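Local coordinates for DNR protein (PDB 2Z69) that senses nitric oxide as a CRP/FNR-type transcriptional regulator of dissimilative nitrate respiration, here as its isolated sensor domain, and probably binds DNA through its missing C-terminal part, at the interface of chains A and B. Sequence-based numbering; all coordinates share one arbitrary frame. Chains: chain A/B, DNR protein.

Contact 1: the interface of chains A and B. Residues chain A 89-91, 93, 133, 137, 140; chain B 150-153.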
loop_
_atom_site.group_PDB
_atom_site.type_symbol
_atom_site.label_atom_id
_atom_site.label_comp_id
_atom_site.label_asym_id
_atom_site.label_seq_id
_atom_site.Cartn_x
_atom_site.Cartn_y
_atom_site.Cartn_z
ATOM N N GLU A 89 -13.451 -3.277 -3.302
ATOM C CA GLU A 89 -12.650 -3.057 -2.093
ATOM C C GLU A 89 -11.511 -2.055 -2.362
ATOM O O GLU A 89 -11.019 -1.405 -1.452
ATOM C CB GLU A 89 -12.120 -4.376 -1.476
ATOM C CG GLU A 89 -10.985 -5.013 -2.226
ATOM C CD GLU A 89 -11.432 -6.025 -3.276
ATOM O OE1 GLU A 89 -12.618 -6.073 -3.647
ATOM O OE2 GLU A 89 -10.573 -6.788 -3.735
ATOM N N ALA A 90 -11.164 -1.876 -3.620
ATOM C CA ALA A 90 -10.162 -0.858 -3.992
ATOM C C ALA A 90 -10.614 0.572 -3.703
ATOM O O ALA A 90 -9.771 1.426 -3.508
ATOM C CB ALA A 90 -9.739 -0.998 -5.431
ATOM N N MET A 91 -11.926 0.835 -3.647
ATOM C CA MET A 91 -12.419 2.174 -3.277
ATOM C C MET A 91 -11.947 2.706 -1.908
ATOM O O MET A 91 -11.839 3.934 -1.709
ATOM C CB MET A 91 -13.946 2.249 -3.310
ATOM C CG MET A 91 -14.597 2.147 -4.673
ATOM S SD MET A 91 -13.942 3.234 -5.951
ATOM C CE MET A 91 -13.849 4.844 -5.155
ATOM N N PHE A 93 -9.029 2.493 -0.721
ATOM C CA PHE A 93 -7.613 2.855 -0.817
ATOM C C PHE A 93 -7.366 3.688 -2.078
ATOM O O PHE A 93 -6.380 3.491 -2.800
ATOM C CB PHE A 93 -6.746 1.591 -0.757
ATOM C CG PHE A 93 -7.135 0.659 0.369
ATOM C CD1 PHE A 93 -8.004 -0.403 0.148
ATOM C CD2 PHE A 93 -6.661 0.873 1.666
ATOM C CE1 PHE A 93 -8.381 -1.257 1.227
ATOM C CE2 PHE A 93 -7.035 0.025 2.732
ATOM C CZ PHE A 93 -7.907 -1.024 2.499
ATOM N N LEU A 133 -2.429 -6.181 2.778
ATOM C CA LEU A 133 -2.912 -5.130 1.854
ATOM C C LEU A 133 -1.757 -4.343 1.241
ATOM O O LEU A 133 -1.816 -3.953 0.069
ATOM C CB LEU A 133 -3.853 -4.152 2.561
ATOM C CG LEU A 133 -5.209 -4.730 2.981
ATOM C CD1 LEU A 133 -5.985 -3.768 3.849
ATOM C CD2 LEU A 133 -6.030 -5.121 1.771
ATOM N N LEU A 137 -1.050 -3.902 -2.776
ATOM C CA LEU A 137 -0.748 -2.621 -3.403
ATOM C C LEU A 137 0.662 -2.630 -4.033
ATOM O O LEU A 137 0.839 -2.153 -5.153
ATOM C CB LEU A 137 -0.924 -1.451 -2.416
ATOM C CG LEU A 137 -2.349 -1.089 -1.961
ATOM C CD1 LEU A 137 -2.373 0.290 -1.304
ATOM C CD2 LEU A 137 -3.325 -1.101 -3.115
ATOM N N ARG A 140 0.546 -3.943 -7.454
ATOM C CA ARG A 140 -0.016 -2.925 -8.346
ATOM C C ARG A 140 0.990 -1.821 -8.693
ATOM O O ARG A 140 1.088 -1.415 -9.854
ATOM C CB ARG A 140 -1.302 -2.359 -7.758
ATOM C CG ARG A 140 -2.446 -3.334 -7.897
ATOM C CD ARG A 140 -3.429 -3.190 -6.771
ATOM N NE ARG A 140 -4.595 -2.413 -7.168
ATOM C CZ ARG A 140 -5.661 -2.933 -7.770
ATOM N NH1 ARG A 140 -6.691 -2.155 -8.086
ATOM N NH2 ARG A 140 -5.700 -4.232 -8.046
ATOM N N THR B 150 -9.104 -1.813 -12.504
ATOM C CA THR B 150 -9.835 -2.663 -11.556
ATOM C C THR B 150 -10.234 -1.903 -10.298
ATOM O O THR B 150 -9.559 -0.956 -9.897
ATOM C CB THR B 150 -8.993 -3.871 -11.083
ATOM O OG1 THR B 150 -8.186 -4.370 -12.157
ATOM C CG2 THR B 150 -9.899 -4.972 -10.596
ATOM N N LEU B 151 -11.323 -2.327 -9.667
ATOM C CA LEU B 151 -11.645 -1.834 -8.323
ATOM C C LEU B 151 -11.543 -2.918 -7.230
ATOM O O LEU B 151 -12.116 -2.793 -6.150
ATOM C CB LEU B 151 -12.989 -1.109 -8.298
ATOM C CG LEU B 151 -14.174 -1.737 -9.011
ATOM C CD1 LEU B 151 -14.262 -3.253 -8.783
ATOM C CD2 LEU B 151 -15.415 -1.016 -8.535
ATOM N N SER B 152 -10.788 -3.967 -7.529
ATOM C CA SER B 152 -10.489 -5.018 -6.583
ATOM C C SER B 152 -9.007 -4.930 -6.208
ATOM O O SER B 152 -8.254 -4.137 -6.793
ATOM C CB SER B 152 -10.819 -6.374 -7.194
ATOM O OG SER B 152 -11.060 -7.347 -6.197
ATOM N N LEU B 153 -8.601 -5.729 -5.220
ATOM C CA LEU B 153 -7.204 -5.807 -4.795
ATOM C C LEU B 153 -6.592 -7.127 -5.278
ATOM O O LEU B 153 -6.758 -7.524 -6.442
ATOM C CB LEU B 153 -7.080 -5.666 -3.264
ATOM C CG LEU B 153 -6.879 -4.328 -2.539
ATOM C CD1 LEU B 153 -5.415 -4.046 -2.314
ATOM C CD2 LEU B 153 -7.511 -3.148 -3.231
#
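A:Glu89 receives the C-terminal tail of chain B with its carboxylate. OE2 accepts two hydrogen bonds, from the hydroxyl OG of B:Ser152 at 2.6 Å and from the backbone N of B:Leu153 at 2.7 Å. Both donors come from the same face of the carboxylate: the hydroxyl on the syn side, 31° out of plane, the amide from well above it. Next to this pair, A:Ala90 N donates to B:Leu151 O at 2.9 Å, reinforcing the grip on the tail backbone. B:Leu153, with 113 Å² hidden, lays CD2 against A:Ala90 CA at 3.6 Å, while CD1 reaches A:Leu137 CD2 at 3.7 Å. B:Ser152 O sits obliquely off the NH1/NH2 edge of the A:Arg140 guanidinium, 2.8 Å from NH1, but the N-H groups point elsewhere and the attraction is probably electrostatic; B:Thr150 O lies at the edge, in plane. Behind the first shell, A:Glu89 bends back at chi2 (-91°), its CG lodged between backbone N and carbonyl carbon, which turns the carboxylate toward the tail. The 3-10 helix 89-93 carries A:Glu89 and A:Ala90, and helix 127-141 presents A:Leu137 and A:Arg140. The site thus docks the end of one subunit's tail on the sensor domain of the other, tying the two together beyond their dimerization helices.

Contact 2: the interface of chains A and B. Residues chain A 93-95, 137; chain B 138-139, 142.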
loop_
_atom_site.group_PDB
_atom_site.type_symbol
_atom_site.label_atom_id
_atom_site.label_comp_id
_atom_site.label_asym_id
_atom_site.label_seq_id
_atom_site.Cartn_x
_atom_site.Cartn_y
_atom_site.Cartn_z
ATOM N N PHE A 93 -9.029 2.493 -0.721
ATOM C CA PHE A 93 -7.613 2.855 -0.817
ATOM C C PHE A 93 -7.366 3.688 -2.078
ATOM O O PHE A 93 -6.380 3.491 -2.800
ATOM C CB PHE A 93 -6.746 1.591 -0.757
ATOM C CG PHE A 93 -7.135 0.659 0.369
ATOM C CD1 PHE A 93 -8.004 -0.403 0.148
ATOM C CD2 PHE A 93 -6.661 0.873 1.666
ATOM C CE1 PHE A 93 -8.381 -1.257 1.227
ATOM C CE2 PHE A 93 -7.035 0.025 2.732
ATOM C CZ PHE A 93 -7.907 -1.024 2.499
ATOM N N MET A 94 -8.301 4.598 -2.344
ATOM C CA MET A 94 -8.120 5.702 -3.293
ATOM C C MET A 94 -8.891 6.908 -2.759
ATOM O O MET A 94 -9.893 6.753 -2.050
ATOM C CB MET A 94 -8.546 5.320 -4.716
ATOM C CG MET A 94 -10.017 4.927 -4.903
ATOM S SD MET A 94 -10.345 4.510 -6.634
ATOM C CE MET A 94 -9.929 2.764 -6.656
ATOM N N ASP A 95 -8.418 8.099 -3.094
ATOM C CA ASP A 95 -8.830 9.328 -2.409
ATOM C C ASP A 95 -10.199 9.888 -2.827
ATOM O O ASP A 95 -10.729 10.788 -2.168
ATOM C CB ASP A 95 -7.747 10.405 -2.573
ATOM C CG ASP A 95 -6.335 9.837 -2.506
ATOM O OD1 ASP A 95 -6.037 9.036 -1.586
ATOM O OD2 ASP A 95 -5.522 10.204 -3.378
ATOM N N LEU A 137 -1.050 -3.902 -2.776
ATOM C CA LEU A 137 -0.748 -2.621 -3.403
ATOM C C LEU A 137 0.662 -2.630 -4.033
ATOM O O LEU A 137 0.839 -2.153 -5.153
ATOM C CB LEU A 137 -0.924 -1.451 -2.416
ATOM C CG LEU A 137 -2.349 -1.089 -1.961
ATOM C CD1 LEU A 137 -2.373 0.290 -1.304
ATOM C CD2 LEU A 137 -3.325 -1.101 -3.115
ATOM N N SER B 138 -1.145 4.239 -1.451
ATOM C CA SER B 138 -2.453 4.485 -2.042
ATOM C C SER B 138 -2.541 5.796 -2.845
ATOM O O SER B 138 -3.147 5.814 -3.920
ATOM C CB SER B 138 -3.526 4.414 -0.956
ATOM O OG SER B 138 -4.774 4.873 -1.419
ATOM N N THR B 139 -1.940 6.876 -2.340
ATOM C CA THR B 139 -1.881 8.150 -3.079
ATOM C C THR B 139 -1.004 8.013 -4.333
ATOM O O THR B 139 -1.307 8.591 -5.379
ATOM C CB THR B 139 -1.392 9.331 -2.183
ATOM O OG1 THR B 139 -2.158 9.365 -0.977
ATOM C CG2 THR B 139 -1.584 10.662 -2.868
ATOM N N HIS B 142 -3.026 6.295 -7.169
ATOM C CA HIS B 142 -4.307 6.949 -7.433
ATOM C C HIS B 142 -4.049 8.087 -8.408
ATOM O O HIS B 142 -4.977 8.612 -9.027
ATOM C CB HIS B 142 -4.945 7.466 -6.150
#
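The hydroxyl of B:Ser138 points from the dimerization helix of chain B at the backbone carbonyl of A:Phe93, where the 3-10 helix 89-93 of chain A ends. OG is anti to its own backbone N (chi1 170°), which carries it away from the helix and toward chain A. It donates a hydrogen bond of 2.5 Å to A:Phe93 O, but approaches nearly broadside, at a C=O...donor angle of 96° and far above the carbonyl plane. The bond is short but poorly directed. The phenyl ring of A:Phe93 turns away from this serine, and CB is the part of its side chain nearest the hydroxyl, 3.9 Å from B:Ser138 OG.

One helix position further on, B:Thr139 meets A:Asp95 at about a right angle. The threonine offers both branches to the carboxylate, its hydroxyl toward OD1 and its methyl CG2 toward OD2, the latter pair 4.0 Å apart. Neither approach is a bond; this is loose packing of a polar tip across the helix flank. A:Asp95 still has 53 Å² hidden by chain B, nearly as much as B:Ser138. The contact joins the segment after the 3-10 helix of one sensor domain to the partner's dimerization helix, near the end of that helix. Beyond it, the incomplete side chain of B:His142 comes beside the aspartate, with CB 3.9 Å from A:Asp95 OD2.

Contact 3: the interface of chains A and B. Residues chain A 149-152; chain B 78-79, 86-88, 140.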
loop_
_atom_site.group_PDB
_atom_site.type_symbol
_atom_site.label_atom_id
_atom_site.label_comp_id
_atom_site.label_asym_id
_atom_site.label_seq_id
_atom_site.Cartn_x
_atom_site.Cartn_y
_atom_site.Cartn_z
ATOM N N GLU A 149 8.746 7.406 -11.664
ATOM C CA GLU A 149 9.156 8.822 -11.552
ATOM C C GLU A 149 9.799 9.256 -10.209
ATOM O O GLU A 149 10.317 10.368 -10.106
ATOM C CB GLU A 149 7.991 9.738 -11.897
ATOM N N THR A 150 9.739 8.399 -9.190
ATOM C CA THR A 150 10.367 8.680 -7.877
ATOM C C THR A 150 10.658 7.371 -7.141
ATOM O O THR A 150 10.035 6.361 -7.432
ATOM C CB THR A 150 9.445 9.563 -6.969
ATOM O OG1 THR A 150 10.104 9.864 -5.729
ATOM C CG2 THR A 150 8.143 8.850 -6.659
ATOM N N LEU A 151 11.602 7.380 -6.201
ATOM C CA LEU A 151 11.855 6.180 -5.386
ATOM C C LEU A 151 11.463 6.456 -3.950
ATOM O O LEU A 151 11.805 5.714 -3.057
ATOM C CB LEU A 151 13.324 5.683 -5.483
ATOM C CG LEU A 151 14.020 5.430 -6.820
ATOM C CD1 LEU A 151 15.315 4.626 -6.623
ATOM C CD2 LEU A 151 13.108 4.716 -7.782
ATOM N N SER A 152 10.710 7.529 -3.746
ATOM C CA SER A 152 10.246 7.911 -2.431
ATOM C C SER A 152 8.755 7.644 -2.309
ATOM O O SER A 152 8.065 7.447 -3.312
ATOM C CB SER A 152 10.537 9.391 -2.173
ATOM O OG SER A 152 11.885 9.593 -1.778
ATOM N N LEU B 78 15.115 11.631 -11.697
ATOM C CA LEU B 78 13.916 11.310 -10.890
ATOM C C LEU B 78 13.694 12.362 -9.795
ATOM O O LEU B 78 12.586 12.904 -9.654
ATOM C CB LEU B 78 14.024 9.903 -10.256
ATOM C CG LEU B 78 13.814 8.684 -11.173
ATOM C CD1 LEU B 78 15.003 8.470 -12.080
ATOM C CD2 LEU B 78 13.587 7.443 -10.377
ATOM N N GLU B 79 14.759 12.655 -9.034
ATOM C CA GLU B 79 14.660 13.609 -7.940
ATOM C C GLU B 79 16.033 14.087 -7.489
ATOM O O GLU B 79 17.050 13.446 -7.749
ATOM C CB GLU B 79 13.904 12.979 -6.766
ATOM C CG GLU B 79 14.380 11.555 -6.469
ATOM C CD GLU B 79 13.428 10.749 -5.557
ATOM O OE1 GLU B 79 12.919 11.315 -4.546
ATOM O OE2 GLU B 79 13.208 9.541 -5.840
ATOM N N THR B 86 14.653 11.300 3.198
ATOM C CA THR B 86 14.931 9.885 2.906
ATOM C C THR B 86 14.791 9.695 1.429
ATOM O O THR B 86 14.204 10.518 0.768
ATOM C CB THR B 86 13.959 8.891 3.618
ATOM O OG1 THR B 86 12.590 9.283 3.375
ATOM C CG2 THR B 86 14.234 8.859 5.135
ATOM N N PHE B 87 15.359 8.608 0.921
ATOM C CA PHE B 87 15.161 8.217 -0.447
ATOM C C PHE B 87 15.295 6.709 -0.595
ATOM O O PHE B 87 15.894 6.045 0.249
ATOM C CB PHE B 87 16.100 9.004 -1.408
ATOM C CG PHE B 87 17.590 8.808 -1.154
ATOM C CD1 PHE B 87 18.293 9.675 -0.302
ATOM C CD2 PHE B 87 18.290 7.837 -1.848
ATOM C CE1 PHE B 87 19.661 9.537 -0.129
ATOM C CE2 PHE B 87 19.646 7.681 -1.689
ATOM C CZ PHE B 87 20.341 8.515 -0.834
ATOM N N ALA B 88 14.703 6.174 -1.660
ATOM C CA ALA B 88 14.727 4.735 -1.946
ATOM C C ALA B 88 13.800 3.855 -1.080
ATOM O O ALA B 88 13.815 2.630 -1.218
ATOM C CB ALA B 88 16.206 4.192 -1.939
ATOM N N ARG B 140 0.070 7.232 -4.215
ATOM C CA ARG B 140 0.984 6.963 -5.327
ATOM C C ARG B 140 0.307 6.107 -6.411
ATOM O O ARG B 140 0.676 6.161 -7.585
ATOM C CB ARG B 140 2.286 6.321 -4.815
ATOM C CG ARG B 140 3.370 6.146 -5.878
ATOM C CD ARG B 140 4.752 6.527 -5.360
ATOM N NE ARG B 140 5.004 7.966 -5.468
ATOM C CZ ARG B 140 4.919 8.838 -4.461
ATOM N NH1 ARG B 140 4.593 8.439 -3.239
ATOM N NH2 ARG B 140 5.167 10.122 -4.679
#
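B:Glu79, on strand 75-82, faces the tail of chain A with its carboxylate and has 54 Å² hidden by it. Its CG sits between backbone N and carbonyl carbon (chi1 45°), and beyond CG the chain runs extended, carrying the acid group out to the tail. There OE2 accepts a nearly straight hydrogen bond from the backbone N of A:Leu151, 2.7 Å long with 174° at the hydrogen, met almost along the C-O axis of the acid. The hydroxyl OG1 of A:Thr150 adds a weak bond to the same oxygen at 3.1 Å, and A:Ser152 OG a weak one to OE1.

A:Thr150 matches the glutamate in buried surface and works through both branches. OG1 is anti to the backbone N (chi1 -178°); besides leaning on B:Glu79, it accepts from A:Ser152 N at 3.1 Å, a bond within the tail that probably helps hold the A:Leu151 amide toward the acid. The methyl CG2 turns instead to B:Arg140, 3.5 Å from NE. One face of that guanidinium is covered near its rim by the carbonyl of A:Ser152, with no hydrogen bond.

A:Ser152 has 39 Å² hidden by chain B, its OG also coming near B:Thr86 O, and A:Leu151 packs CD2 against B:Leu78 CD2 at 3.8 Å. Held mainly through one acid and the tail backbone, the C-terminal segment of chain A crosses to the partner's sensor domain and so extends the dimer contact.

Contact 4: the interface of chains A and B. Residues chain A 133-134, 137-138, 140; chain B 93, 133-134, 137-138, 141.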
loop_
_atom_site.group_PDB
_atom_site.type_symbol
_atom_site.label_atom_id
_atom_site.label_comp_id
_atom_site.label_asym_id
_atom_site.label_seq_id
_atom_site.Cartn_x
_atom_site.Cartn_y
_atom_site.Cartn_z
ATOM N N LEU A 133 -2.429 -6.181 2.778
ATOM C CA LEU A 133 -2.912 -5.130 1.854
ATOM C C LEU A 133 -1.757 -4.343 1.241
ATOM O O LEU A 133 -1.816 -3.953 0.069
ATOM C CB LEU A 133 -3.853 -4.152 2.561
ATOM C CG LEU A 133 -5.209 -4.730 2.981
ATOM C CD1 LEU A 133 -5.985 -3.768 3.849
ATOM C CD2 LEU A 133 -6.030 -5.121 1.771
ATOM N N LEU A 134 -0.710 -4.116 2.031
ATOM C CA LEU A 134 0.508 -3.478 1.508
ATOM C C LEU A 134 1.154 -4.279 0.373
ATOM O O LEU A 134 1.692 -3.691 -0.553
ATOM C CB LEU A 134 1.519 -3.210 2.622
ATOM C CG LEU A 134 1.378 -1.916 3.432
ATOM C CD1 LEU A 134 2.191 -1.979 4.731
ATOM C CD2 LEU A 134 1.831 -0.699 2.638
ATOM N N LEU A 137 -1.050 -3.902 -2.776
ATOM C CA LEU A 137 -0.748 -2.621 -3.403
ATOM C C LEU A 137 0.662 -2.630 -4.033
ATOM O O LEU A 137 0.839 -2.153 -5.153
ATOM C CB LEU A 137 -0.924 -1.451 -2.416
ATOM C CG LEU A 137 -2.349 -1.089 -1.961
ATOM C CD1 LEU A 137 -2.373 0.290 -1.304
ATOM C CD2 LEU A 137 -3.325 -1.101 -3.115
ATOM N N SER A 138 1.644 -3.209 -3.333
ATOM C CA SER A 138 2.993 -3.443 -3.906
ATOM C C SER A 138 2.977 -4.075 -5.302
ATOM O O SER A 138 3.697 -3.613 -6.187
ATOM C CB SER A 138 3.851 -4.296 -2.965
ATOM O OG SER A 138 3.977 -3.671 -1.686
ATOM N N ARG A 140 0.546 -3.943 -7.454
ATOM C CA ARG A 140 -0.016 -2.925 -8.346
ATOM C C ARG A 140 0.990 -1.821 -8.693
ATOM O O ARG A 140 1.088 -1.415 -9.854
ATOM C CB ARG A 140 -1.302 -2.359 -7.758
ATOM C CG ARG A 140 -2.446 -3.334 -7.897
ATOM C CD ARG A 140 -3.429 -3.190 -6.771
ATOM N NE ARG A 140 -4.595 -2.413 -7.168
ATOM C CZ ARG A 140 -5.661 -2.933 -7.770
ATOM N NH1 ARG A 140 -6.691 -2.155 -8.086
ATOM N NH2 ARG A 140 -5.700 -4.232 -8.046
ATOM N N PHE B 93 8.451 -1.780 -1.479
ATOM C CA PHE B 93 7.054 -2.014 -1.860
ATOM C C PHE B 93 6.930 -1.996 -3.376
ATOM O O PHE B 93 5.934 -1.529 -3.939
ATOM C CB PHE B 93 6.135 -0.961 -1.222
ATOM C CG PHE B 93 6.278 -0.852 0.271
ATOM C CD1 PHE B 93 7.072 0.149 0.833
ATOM C CD2 PHE B 93 5.637 -1.760 1.114
ATOM C CE1 PHE B 93 7.220 0.262 2.223
ATOM C CE2 PHE B 93 5.782 -1.663 2.513
ATOM C CZ PHE B 93 6.579 -0.650 3.067
ATOM N N LEU B 133 1.870 3.959 5.693
ATOM C CA LEU B 133 2.503 3.542 4.424
ATOM C C LEU B 133 1.447 3.111 3.434
ATOM O O LEU B 133 1.589 3.330 2.250
ATOM C CB LEU B 133 3.488 2.393 4.639
ATOM C CG LEU B 133 4.709 2.781 5.482
ATOM C CD1 LEU B 133 5.394 1.527 5.998
ATOM C CD2 LEU B 133 5.676 3.659 4.695
ATOM N N LEU B 134 0.378 2.520 3.949
ATOM C CA LEU B 134 -0.762 2.119 3.149
ATOM C C LEU B 134 -1.415 3.361 2.519
ATOM O O LEU B 134 -1.773 3.345 1.340
ATOM C CB LEU B 134 -1.762 1.330 4.036
ATOM C CG LEU B 134 -2.718 0.310 3.423
ATOM C CD1 LEU B 134 -2.102 -0.480 2.276
ATOM C CD2 LEU B 134 -3.186 -0.642 4.508
ATOM N N LEU B 137 1.235 4.655 -0.212
ATOM C CA LEU B 137 1.210 3.769 -1.372
ATOM C C LEU B 137 -0.054 3.988 -2.168
ATOM O O LEU B 137 -0.036 3.926 -3.393
ATOM C CB LEU B 137 1.233 2.304 -0.942
ATOM C CG LEU B 137 2.511 1.486 -0.800
ATOM C CD1 LEU B 137 2.102 -0.002 -0.829
ATOM C CD2 LEU B 137 3.508 1.780 -1.919
ATOM N N SER B 138 -1.145 4.239 -1.451
ATOM C CA SER B 138 -2.453 4.485 -2.042
ATOM C C SER B 138 -2.541 5.796 -2.845
ATOM O O SER B 138 -3.147 5.814 -3.920
ATOM C CB SER B 138 -3.526 4.414 -0.956
ATOM O OG SER B 138 -4.774 4.873 -1.419
ATOM N N LEU B 141 -0.698 5.340 -6.006
ATOM C CA LEU B 141 -1.447 4.482 -6.915
ATOM C C LEU B 141 -2.886 4.976 -7.052
ATOM O O LEU B 141 -3.836 4.185 -7.026
ATOM C CB LEU B 141 -1.413 3.031 -6.414
ATOM C CG LEU B 141 -0.264 2.069 -6.767
ATOM C CD1 LEU B 141 1.072 2.750 -7.085
ATOM C CD2 LEU B 141 -0.112 1.066 -5.628
#
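The phenyl ring of B:Phe93 takes the hydroxyl of A:Ser138 at its edge, in the plane of the ring, with OG 3.8 Å from B:Phe93 CD2. Over one face, offset toward the rim, lies the methyl CD2 of A:Leu134, 4.1 Å from B:Phe93 CE2. This aromatic group flanks the paired dimerization helices typical of CRP/FNR regulators, helix 127-141 in chain A and 127-140 in chain B. The serine hydroxyl is turned back to its own helix: with OG anti to the carbonyl carbon, beside the backbone N, it donates to A:Leu134 O at 2.6 Å, tilted 34° from the carbonyl plane. A polar atom set against the aromatic ring is thereby satisfied within its own chain.

Between the helices the contact is made by leucine methyls. A:Leu134 pushes CD2 toward B:Leu137, 3.5 Å from CD1, and the two side chains cross at about a right angle. The reciprocal pair also crosses nearly at right angles, with A:Leu137 CD1 3.7 Å from B:Leu134 CD1. B:Leu134 has CG anti to its backbone N (chi1 -154°), unlike A:Leu134 at -85°, and the twin pairs are therefore not exact copies. B:Leu134 brings CD1 and CD2 alongside A:Leu133 CB, each at 4.1 Å. Farther along, B:Leu137 CD1 also touches A:Leu137 CB at 3.7 Å. At the end of this row, B:Leu141 places CD2 over the backbone of A:Leu137, 3.4 Å from its carbonyl oxygen.

Contacts 1, 2 and 4 form a continuous neighbourhood, their C-alpha centres about 8 to 9 Å apart. A:Leu137 belongs to all three, A:Phe93 joins contacts 1 and 2, A:Leu133 and A:Arg140 contacts 1 and 4, and B:Ser138 contacts 2 and 4. Helix 127-141 of chain A packs against its partner helix while backing the docked tail. Contact 3 lies about 22 Å from contact 1, 17 Å from contact 2 and 15 Å from contact 4, on the sensor domain of chain B, where the chain A tail arrives. Reciprocal tail docking around a shared helix core probably couples sensor domain to dimerization helix in the DNR dimer.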